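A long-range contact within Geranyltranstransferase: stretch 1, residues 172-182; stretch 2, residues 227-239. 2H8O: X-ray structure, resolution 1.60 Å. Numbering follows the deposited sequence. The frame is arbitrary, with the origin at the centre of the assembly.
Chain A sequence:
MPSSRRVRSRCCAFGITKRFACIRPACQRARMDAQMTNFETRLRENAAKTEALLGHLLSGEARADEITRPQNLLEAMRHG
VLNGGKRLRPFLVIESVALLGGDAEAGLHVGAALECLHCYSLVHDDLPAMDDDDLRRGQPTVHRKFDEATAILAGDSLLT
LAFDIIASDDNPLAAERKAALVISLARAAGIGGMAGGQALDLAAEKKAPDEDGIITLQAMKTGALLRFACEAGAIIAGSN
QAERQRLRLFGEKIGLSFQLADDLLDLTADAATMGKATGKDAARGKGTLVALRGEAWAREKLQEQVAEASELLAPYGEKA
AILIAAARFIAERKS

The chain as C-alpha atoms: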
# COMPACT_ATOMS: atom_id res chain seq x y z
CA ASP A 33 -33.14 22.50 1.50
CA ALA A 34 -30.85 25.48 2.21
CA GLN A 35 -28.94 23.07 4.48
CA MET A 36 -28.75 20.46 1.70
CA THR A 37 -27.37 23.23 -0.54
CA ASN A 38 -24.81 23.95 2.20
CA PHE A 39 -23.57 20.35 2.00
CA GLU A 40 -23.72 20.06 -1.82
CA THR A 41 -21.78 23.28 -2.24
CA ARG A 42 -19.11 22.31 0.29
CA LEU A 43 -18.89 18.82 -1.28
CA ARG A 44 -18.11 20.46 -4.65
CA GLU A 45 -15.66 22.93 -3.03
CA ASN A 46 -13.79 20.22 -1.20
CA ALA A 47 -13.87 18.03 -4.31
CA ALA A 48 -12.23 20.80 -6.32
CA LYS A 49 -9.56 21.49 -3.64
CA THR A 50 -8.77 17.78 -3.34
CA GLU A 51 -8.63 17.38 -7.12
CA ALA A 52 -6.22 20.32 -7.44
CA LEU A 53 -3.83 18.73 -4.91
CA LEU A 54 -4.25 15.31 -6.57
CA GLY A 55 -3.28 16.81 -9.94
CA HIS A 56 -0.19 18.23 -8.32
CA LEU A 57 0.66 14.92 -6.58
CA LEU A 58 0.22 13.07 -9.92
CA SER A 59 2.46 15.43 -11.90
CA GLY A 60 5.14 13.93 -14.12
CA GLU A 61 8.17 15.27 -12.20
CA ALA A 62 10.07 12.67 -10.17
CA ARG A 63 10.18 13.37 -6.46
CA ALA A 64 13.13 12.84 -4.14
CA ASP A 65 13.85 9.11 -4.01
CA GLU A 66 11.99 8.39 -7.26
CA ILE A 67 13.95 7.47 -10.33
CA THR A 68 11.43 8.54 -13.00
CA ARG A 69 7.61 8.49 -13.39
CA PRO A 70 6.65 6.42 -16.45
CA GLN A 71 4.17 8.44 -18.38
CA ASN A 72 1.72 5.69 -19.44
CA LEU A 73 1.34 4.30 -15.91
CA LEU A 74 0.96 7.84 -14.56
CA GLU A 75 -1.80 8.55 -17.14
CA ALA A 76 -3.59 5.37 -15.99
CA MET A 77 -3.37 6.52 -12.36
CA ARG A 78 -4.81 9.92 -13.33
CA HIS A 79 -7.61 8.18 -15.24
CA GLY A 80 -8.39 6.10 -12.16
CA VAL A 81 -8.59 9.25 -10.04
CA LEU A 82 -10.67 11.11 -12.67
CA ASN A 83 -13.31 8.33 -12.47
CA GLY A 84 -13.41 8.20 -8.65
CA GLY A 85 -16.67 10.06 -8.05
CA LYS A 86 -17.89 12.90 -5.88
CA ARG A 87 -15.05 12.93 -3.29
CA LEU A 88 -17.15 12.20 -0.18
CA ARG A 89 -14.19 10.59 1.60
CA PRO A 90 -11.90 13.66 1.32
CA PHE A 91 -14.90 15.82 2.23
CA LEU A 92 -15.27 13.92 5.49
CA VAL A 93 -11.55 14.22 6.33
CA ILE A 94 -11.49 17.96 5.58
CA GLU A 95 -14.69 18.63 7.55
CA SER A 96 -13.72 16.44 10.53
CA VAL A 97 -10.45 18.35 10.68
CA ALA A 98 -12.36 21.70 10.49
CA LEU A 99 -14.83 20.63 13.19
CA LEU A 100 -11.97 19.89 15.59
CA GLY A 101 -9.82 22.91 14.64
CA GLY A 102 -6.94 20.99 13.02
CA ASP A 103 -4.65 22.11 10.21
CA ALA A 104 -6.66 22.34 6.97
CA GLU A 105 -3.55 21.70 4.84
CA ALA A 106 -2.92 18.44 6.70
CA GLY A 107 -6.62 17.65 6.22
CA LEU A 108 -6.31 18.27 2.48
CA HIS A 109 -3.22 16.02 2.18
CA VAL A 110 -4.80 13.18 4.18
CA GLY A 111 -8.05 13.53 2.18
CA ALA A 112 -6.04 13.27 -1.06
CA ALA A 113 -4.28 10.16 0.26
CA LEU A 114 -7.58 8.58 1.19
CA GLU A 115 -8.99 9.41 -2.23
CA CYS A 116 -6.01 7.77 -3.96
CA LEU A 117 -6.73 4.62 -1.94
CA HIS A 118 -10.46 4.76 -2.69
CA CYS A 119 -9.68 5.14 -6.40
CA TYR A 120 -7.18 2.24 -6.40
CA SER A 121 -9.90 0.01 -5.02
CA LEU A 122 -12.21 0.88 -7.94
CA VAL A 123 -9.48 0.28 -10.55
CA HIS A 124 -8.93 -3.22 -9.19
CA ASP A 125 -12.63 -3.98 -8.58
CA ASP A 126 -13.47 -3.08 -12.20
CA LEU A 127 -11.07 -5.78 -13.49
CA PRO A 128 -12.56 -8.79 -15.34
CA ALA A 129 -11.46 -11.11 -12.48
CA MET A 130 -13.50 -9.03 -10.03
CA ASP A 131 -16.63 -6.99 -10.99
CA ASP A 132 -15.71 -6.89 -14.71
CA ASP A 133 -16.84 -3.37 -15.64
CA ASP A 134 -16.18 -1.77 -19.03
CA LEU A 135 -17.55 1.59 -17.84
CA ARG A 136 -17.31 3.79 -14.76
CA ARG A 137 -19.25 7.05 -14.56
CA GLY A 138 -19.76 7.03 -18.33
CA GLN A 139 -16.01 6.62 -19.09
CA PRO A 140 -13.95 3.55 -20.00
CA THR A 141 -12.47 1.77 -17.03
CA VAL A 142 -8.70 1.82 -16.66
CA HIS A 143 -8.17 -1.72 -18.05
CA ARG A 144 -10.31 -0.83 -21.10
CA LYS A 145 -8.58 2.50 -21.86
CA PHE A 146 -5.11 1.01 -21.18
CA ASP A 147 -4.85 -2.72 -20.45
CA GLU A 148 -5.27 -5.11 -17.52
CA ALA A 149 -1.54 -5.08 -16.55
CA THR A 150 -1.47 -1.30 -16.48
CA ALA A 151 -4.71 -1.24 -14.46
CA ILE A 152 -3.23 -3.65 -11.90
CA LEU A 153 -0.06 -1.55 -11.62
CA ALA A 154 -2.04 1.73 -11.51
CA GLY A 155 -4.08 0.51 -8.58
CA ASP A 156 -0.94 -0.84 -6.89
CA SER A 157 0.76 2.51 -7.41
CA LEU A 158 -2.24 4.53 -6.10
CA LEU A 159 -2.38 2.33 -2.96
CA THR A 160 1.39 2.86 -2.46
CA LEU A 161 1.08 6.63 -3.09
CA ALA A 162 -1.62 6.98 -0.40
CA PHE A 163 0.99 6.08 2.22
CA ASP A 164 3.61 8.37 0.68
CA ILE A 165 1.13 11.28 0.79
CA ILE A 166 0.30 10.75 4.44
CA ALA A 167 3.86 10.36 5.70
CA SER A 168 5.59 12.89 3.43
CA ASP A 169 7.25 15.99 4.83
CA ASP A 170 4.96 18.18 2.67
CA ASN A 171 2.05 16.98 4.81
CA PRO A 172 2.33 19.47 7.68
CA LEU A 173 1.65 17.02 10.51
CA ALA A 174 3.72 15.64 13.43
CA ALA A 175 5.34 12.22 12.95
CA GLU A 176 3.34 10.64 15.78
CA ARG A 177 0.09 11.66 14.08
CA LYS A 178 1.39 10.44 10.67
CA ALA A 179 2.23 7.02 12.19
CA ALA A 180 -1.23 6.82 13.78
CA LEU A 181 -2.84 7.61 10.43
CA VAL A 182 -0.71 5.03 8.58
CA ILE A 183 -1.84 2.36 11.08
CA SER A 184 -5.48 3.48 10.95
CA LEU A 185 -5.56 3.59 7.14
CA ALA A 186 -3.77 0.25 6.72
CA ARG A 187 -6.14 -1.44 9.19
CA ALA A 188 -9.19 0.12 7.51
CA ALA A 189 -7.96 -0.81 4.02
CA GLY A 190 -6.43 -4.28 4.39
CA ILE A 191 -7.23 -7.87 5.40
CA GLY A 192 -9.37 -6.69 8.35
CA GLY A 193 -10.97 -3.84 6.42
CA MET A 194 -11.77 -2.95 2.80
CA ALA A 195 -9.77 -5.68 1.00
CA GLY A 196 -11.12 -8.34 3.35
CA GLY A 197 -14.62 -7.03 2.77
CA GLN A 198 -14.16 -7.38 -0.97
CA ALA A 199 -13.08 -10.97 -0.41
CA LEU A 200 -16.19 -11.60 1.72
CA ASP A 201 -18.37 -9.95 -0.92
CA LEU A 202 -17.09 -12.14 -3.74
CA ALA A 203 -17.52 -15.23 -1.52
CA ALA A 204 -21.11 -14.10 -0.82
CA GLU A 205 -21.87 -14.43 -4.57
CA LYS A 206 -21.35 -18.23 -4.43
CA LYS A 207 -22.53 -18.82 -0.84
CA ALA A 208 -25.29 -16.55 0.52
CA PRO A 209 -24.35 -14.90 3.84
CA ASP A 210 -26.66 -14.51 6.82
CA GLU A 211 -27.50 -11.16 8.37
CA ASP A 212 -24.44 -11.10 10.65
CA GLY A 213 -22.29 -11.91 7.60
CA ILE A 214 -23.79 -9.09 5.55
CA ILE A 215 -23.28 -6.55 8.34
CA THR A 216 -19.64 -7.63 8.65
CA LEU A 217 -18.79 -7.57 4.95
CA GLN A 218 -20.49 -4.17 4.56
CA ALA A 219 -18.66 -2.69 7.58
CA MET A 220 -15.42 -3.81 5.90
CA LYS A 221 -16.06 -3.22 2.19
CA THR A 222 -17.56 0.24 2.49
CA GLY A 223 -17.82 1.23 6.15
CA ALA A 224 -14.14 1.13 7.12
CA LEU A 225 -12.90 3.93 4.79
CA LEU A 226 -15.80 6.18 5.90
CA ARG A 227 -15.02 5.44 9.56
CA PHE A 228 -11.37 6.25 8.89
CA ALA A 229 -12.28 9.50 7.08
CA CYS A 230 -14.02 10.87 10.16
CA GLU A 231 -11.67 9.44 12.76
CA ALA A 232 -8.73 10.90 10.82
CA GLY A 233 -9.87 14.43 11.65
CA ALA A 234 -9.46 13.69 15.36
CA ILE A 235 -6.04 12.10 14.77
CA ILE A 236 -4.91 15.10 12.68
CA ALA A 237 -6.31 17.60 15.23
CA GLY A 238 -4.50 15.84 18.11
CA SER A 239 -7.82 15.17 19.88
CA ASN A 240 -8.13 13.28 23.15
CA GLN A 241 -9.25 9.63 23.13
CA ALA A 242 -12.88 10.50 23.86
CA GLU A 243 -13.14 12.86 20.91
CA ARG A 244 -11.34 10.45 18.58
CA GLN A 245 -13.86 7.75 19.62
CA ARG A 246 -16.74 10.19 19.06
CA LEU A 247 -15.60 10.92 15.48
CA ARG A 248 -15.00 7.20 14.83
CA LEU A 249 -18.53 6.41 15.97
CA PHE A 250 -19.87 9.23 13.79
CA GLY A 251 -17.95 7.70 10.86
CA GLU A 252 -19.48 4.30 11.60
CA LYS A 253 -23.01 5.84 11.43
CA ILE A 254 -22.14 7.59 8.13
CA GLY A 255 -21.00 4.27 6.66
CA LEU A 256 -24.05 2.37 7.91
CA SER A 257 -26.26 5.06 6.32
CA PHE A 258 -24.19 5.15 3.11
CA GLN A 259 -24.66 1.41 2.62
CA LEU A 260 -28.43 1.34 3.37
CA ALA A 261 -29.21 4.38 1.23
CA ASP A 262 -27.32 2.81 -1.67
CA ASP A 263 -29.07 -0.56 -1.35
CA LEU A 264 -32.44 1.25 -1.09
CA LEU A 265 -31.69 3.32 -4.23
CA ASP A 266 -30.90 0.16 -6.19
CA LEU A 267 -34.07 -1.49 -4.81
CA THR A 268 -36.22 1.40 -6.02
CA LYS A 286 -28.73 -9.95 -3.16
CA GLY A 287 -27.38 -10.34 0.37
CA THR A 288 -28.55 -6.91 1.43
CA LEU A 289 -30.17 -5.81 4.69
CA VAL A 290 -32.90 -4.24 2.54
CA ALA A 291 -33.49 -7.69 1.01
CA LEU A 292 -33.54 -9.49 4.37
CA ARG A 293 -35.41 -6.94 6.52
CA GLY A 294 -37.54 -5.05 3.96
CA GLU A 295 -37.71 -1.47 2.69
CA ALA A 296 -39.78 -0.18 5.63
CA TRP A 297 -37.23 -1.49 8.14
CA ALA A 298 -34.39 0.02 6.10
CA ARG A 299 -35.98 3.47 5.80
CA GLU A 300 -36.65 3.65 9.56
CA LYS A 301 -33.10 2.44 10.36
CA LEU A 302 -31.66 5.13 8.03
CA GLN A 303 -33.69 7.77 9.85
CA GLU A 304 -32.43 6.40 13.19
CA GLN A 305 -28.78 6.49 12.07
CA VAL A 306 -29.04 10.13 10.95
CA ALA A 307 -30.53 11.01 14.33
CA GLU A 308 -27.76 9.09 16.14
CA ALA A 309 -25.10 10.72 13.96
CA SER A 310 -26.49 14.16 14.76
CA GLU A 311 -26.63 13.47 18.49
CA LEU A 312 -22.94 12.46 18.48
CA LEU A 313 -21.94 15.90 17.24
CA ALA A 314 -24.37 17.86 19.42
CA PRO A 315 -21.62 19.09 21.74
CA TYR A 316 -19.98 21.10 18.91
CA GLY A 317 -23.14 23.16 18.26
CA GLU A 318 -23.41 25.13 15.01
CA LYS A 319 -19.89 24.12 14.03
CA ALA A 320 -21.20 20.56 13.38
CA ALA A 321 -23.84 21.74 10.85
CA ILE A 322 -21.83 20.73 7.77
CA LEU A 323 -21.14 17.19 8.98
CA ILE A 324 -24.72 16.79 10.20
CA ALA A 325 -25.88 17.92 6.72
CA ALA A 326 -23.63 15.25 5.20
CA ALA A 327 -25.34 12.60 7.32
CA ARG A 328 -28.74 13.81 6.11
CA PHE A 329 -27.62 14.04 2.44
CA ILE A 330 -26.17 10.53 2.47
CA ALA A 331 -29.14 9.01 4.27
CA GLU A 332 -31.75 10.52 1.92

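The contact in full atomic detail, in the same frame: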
# COMPACT_ATOMS: atom_id res chain seq x y z
N PRO A 172 1.88 18.79 6.47
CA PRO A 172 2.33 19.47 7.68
C PRO A 172 1.66 18.90 8.92
O PRO A 172 0.65 19.41 9.38
CB PRO A 172 1.91 20.93 7.44
CG PRO A 172 0.69 20.83 6.60
CD PRO A 172 0.86 19.58 5.74
N LEU A 173 2.23 17.80 9.42
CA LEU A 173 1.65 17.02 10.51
C LEU A 173 2.77 16.28 11.27
O LEU A 173 3.70 15.76 10.67
CB LEU A 173 0.65 16.03 9.93
CG LEU A 173 -0.23 15.26 10.88
CD1 LEU A 173 -1.13 16.23 11.66
CD2 LEU A 173 -1.06 14.24 10.09
N ALA A 174 2.69 16.27 12.60
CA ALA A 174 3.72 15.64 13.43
C ALA A 174 3.82 14.15 13.11
O ALA A 174 2.83 13.52 12.76
CB ALA A 174 3.42 15.83 14.91
N ALA A 175 5.03 13.63 13.25
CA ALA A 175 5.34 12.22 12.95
C ALA A 175 4.45 11.25 13.70
O ALA A 175 4.01 10.26 13.15
CB ALA A 175 6.82 11.92 13.24
N GLU A 176 4.16 11.54 14.97
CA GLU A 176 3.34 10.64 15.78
C GLU A 176 1.93 10.51 15.20
O GLU A 176 1.35 9.42 15.16
CB GLU A 176 3.27 11.13 17.23
CG GLU A 176 4.60 11.10 17.96
CD GLU A 176 5.57 12.28 17.66
OE1 GLU A 176 5.22 13.26 16.94
OE2 GLU A 176 6.72 12.19 18.16
N ARG A 177 1.41 11.64 14.71
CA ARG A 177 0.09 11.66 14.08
C ARG A 177 0.10 10.96 12.70
O ARG A 177 -0.85 10.24 12.35
CB ARG A 177 -0.42 13.10 14.00
CG ARG A 177 -0.69 13.70 15.36
CD ARG A 177 -1.12 15.15 15.27
NE ARG A 177 -1.05 15.79 16.58
CZ ARG A 177 -1.48 17.02 16.85
NH1 ARG A 177 -2.07 17.75 15.91
NH2 ARG A 177 -1.35 17.51 18.08
N LYS A 178 1.17 11.17 11.94
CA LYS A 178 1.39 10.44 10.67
C LYS A 178 1.41 8.93 10.90
O LYS A 178 0.72 8.19 10.21
CB LYS A 178 2.69 10.91 10.02
CG LYS A 178 2.55 12.30 9.39
CD LYS A 178 3.89 12.91 8.97
CE LYS A 178 3.69 14.04 7.95
NZ LYS A 178 4.82 14.97 7.87
N ALA A 179 2.18 8.47 11.88
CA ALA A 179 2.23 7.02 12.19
C ALA A 179 0.85 6.49 12.55
O ALA A 179 0.44 5.44 12.06
CB ALA A 179 3.24 6.72 13.30
N ALA A 180 0.12 7.22 13.39
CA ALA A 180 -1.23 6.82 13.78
C ALA A 180 -2.15 6.69 12.58
O ALA A 180 -2.97 5.78 12.49
CB ALA A 180 -1.81 7.82 14.78
N LEU A 181 -2.03 7.63 11.65
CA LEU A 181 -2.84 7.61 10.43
C LEU A 181 -2.46 6.44 9.53
O LEU A 181 -3.33 5.85 8.90
CB LEU A 181 -2.65 8.91 9.66
CG LEU A 181 -3.33 10.16 10.22
CD1 LEU A 181 -2.88 11.38 9.46
CD2 LEU A 181 -4.83 10.03 10.14
N VAL A 182 -1.17 6.15 9.41
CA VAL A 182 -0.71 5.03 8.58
C VAL A 182 -1.32 3.72 9.13
O VAL A 182 -1.87 2.90 8.37
CB VAL A 182 0.81 4.95 8.50
CG1 VAL A 182 1.26 3.61 7.83
CG2 VAL A 182 1.41 6.16 7.71
N ARG A 227 -15.45 5.38 8.17
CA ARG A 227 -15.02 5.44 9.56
C ARG A 227 -13.66 6.15 9.69
O ARG A 227 -13.50 7.11 10.45
CB ARG A 227 -14.96 4.02 10.14
CG ARG A 227 -14.47 3.92 11.57
CD ARG A 227 -14.13 2.47 11.93
NE ARG A 227 -12.84 2.07 11.36
CZ ARG A 227 -12.50 0.85 10.96
NH1 ARG A 227 -13.37 -0.15 10.99
NH2 ARG A 227 -11.28 0.64 10.48
N PHE A 228 -12.70 5.67 8.91
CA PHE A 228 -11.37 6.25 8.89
C PHE A 228 -11.45 7.74 8.53
O PHE A 228 -10.76 8.56 9.15
CB PHE A 228 -10.46 5.52 7.90
CG PHE A 228 -9.18 6.27 7.64
CD1 PHE A 228 -8.08 6.10 8.47
CD2 PHE A 228 -9.10 7.18 6.60
CE1 PHE A 228 -6.92 6.84 8.25
CE2 PHE A 228 -7.94 7.92 6.38
CZ PHE A 228 -6.86 7.76 7.20
N ALA A 229 -12.24 8.11 7.53
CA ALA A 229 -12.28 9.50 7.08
C ALA A 229 -12.61 10.46 8.22
O ALA A 229 -12.04 11.53 8.35
CB ALA A 229 -13.30 9.66 5.96
N CYS A 230 -13.56 10.05 9.04
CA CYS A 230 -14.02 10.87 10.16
C CYS A 230 -13.07 10.82 11.33
O CYS A 230 -12.75 11.83 11.92
CB CYS A 230 -15.40 10.42 10.58
SG CYS A 230 -16.65 10.74 9.28
N GLU A 231 -12.62 9.61 11.67
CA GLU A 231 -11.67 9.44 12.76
C GLU A 231 -10.36 10.17 12.49
O GLU A 231 -9.73 10.70 13.41
CB GLU A 231 -11.45 7.95 13.08
CG GLU A 231 -10.60 7.70 14.34
CD GLU A 231 -10.39 6.24 14.66
OE1 GLU A 231 -10.92 5.39 13.93
OE2 GLU A 231 -9.73 5.95 15.68
N ALA A 232 -9.96 10.21 11.22
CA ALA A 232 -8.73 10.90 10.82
C ALA A 232 -8.68 12.36 11.25
O ALA A 232 -7.61 12.88 11.56
CB ALA A 232 -8.53 10.80 9.31
N GLY A 233 -9.83 13.03 11.24
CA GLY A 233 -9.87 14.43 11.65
C GLY A 233 -9.41 14.61 13.08
O GLY A 233 -8.65 15.54 13.40
N ALA A 234 -9.88 13.72 13.96
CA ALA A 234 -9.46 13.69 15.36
C ALA A 234 -7.97 13.37 15.50
O ALA A 234 -7.27 14.01 16.29
CB ALA A 234 -10.30 12.70 16.15
N ILE A 235 -7.47 12.42 14.73
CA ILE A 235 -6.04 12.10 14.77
C ILE A 235 -5.19 13.31 14.32
O ILE A 235 -4.20 13.69 14.97
CB ILE A 235 -5.70 10.88 13.90
CG1 ILE A 235 -6.41 9.65 14.46
CG2 ILE A 235 -4.20 10.66 13.85
CD1 ILE A 235 -6.22 8.44 13.59
N ILE A 236 -5.60 13.93 13.23
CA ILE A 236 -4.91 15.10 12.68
C ILE A 236 -4.96 16.28 13.67
O ILE A 236 -4.00 17.00 13.82
CB ILE A 236 -5.55 15.50 11.35
CG1 ILE A 236 -5.25 14.45 10.26
CG2 ILE A 236 -5.10 16.92 10.93
CD1 ILE A 236 -6.15 14.55 9.01
N ALA A 237 -6.11 16.46 14.31
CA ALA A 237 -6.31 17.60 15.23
C ALA A 237 -5.61 17.39 16.57
O ALA A 237 -5.50 18.34 17.37
CB ALA A 237 -7.79 17.86 15.43
N GLY A 238 -5.14 16.18 16.83
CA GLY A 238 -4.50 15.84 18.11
C GLY A 238 -5.51 15.76 19.24
O GLY A 238 -5.20 16.13 20.38
N SER A 239 -6.70 15.27 18.93
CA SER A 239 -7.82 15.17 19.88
C SER A 239 -7.54 14.15 20.97
O SER A 239 -6.78 13.20 20.76
CB SER A 239 -9.08 14.72 19.15
OG SER A 239 -9.46 15.67 18.17

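Two helices, 175-182 and 227-237, run nearly antiparallel at 162°, their axes approaching to 9.3 Å, and the contact between them is chiefly one of apolar shape. Its centre is a knob in a hole. The side chain of Leu181, in the m,t rotamer, leaves its backbone sideways, but its end comes nearer and settles among Phe228, Ala232, Ile235 and Ile236. The branched end of leucine suits such a pocket: Leu181 CD2 lies 3.9 Å from Ala232 CB and 4.2 Å from Phe228 CZ, while Leu181 CD1 lies 4.0 Å from Ile236 CG1. The wall at Ile235 is as close, with Leu181 CG 3.8 Å from Ile235 CG2. Ala232, whose side chain is a single methyl, leaves room for the knob between its larger neighbours, and here the backbones come close, the CA atoms of Leu181 and Ala232 standing 6.8 Å apart.

Ile235 is itself a bump. Its CG2 reaches Leu181 and also packs 3.8 Å from Ala180 CB, where a small residue allows the isoleucine to lie close to the helix. Near the start of stretch 1, Leu173 extends the apolar surface, its CD1 4.1 Å from Ile236 CG2.

Polar contact gathers at the end of helix 227-237, where Arg177 NH1 finds an acceptor in Ile236 O. The extended Arg177 donates this hydrogen bond from NH1 to Ile236 O at 2.9 Å, with an N-H...O angle of 131°. Arg177 CD passes 3.4 Å from Ile235 O. One face of the Arg177 guanidinium is covered by the backbone of Ala237 and Gly238, with Arg177 CZ 3.5 Å from Gly238 CA. Glycine fits doubly here: its positive phi closes a Schellman motif, and an ideal CB on Gly238 would lie 2.2 Å from Arg177 NH2, a clash.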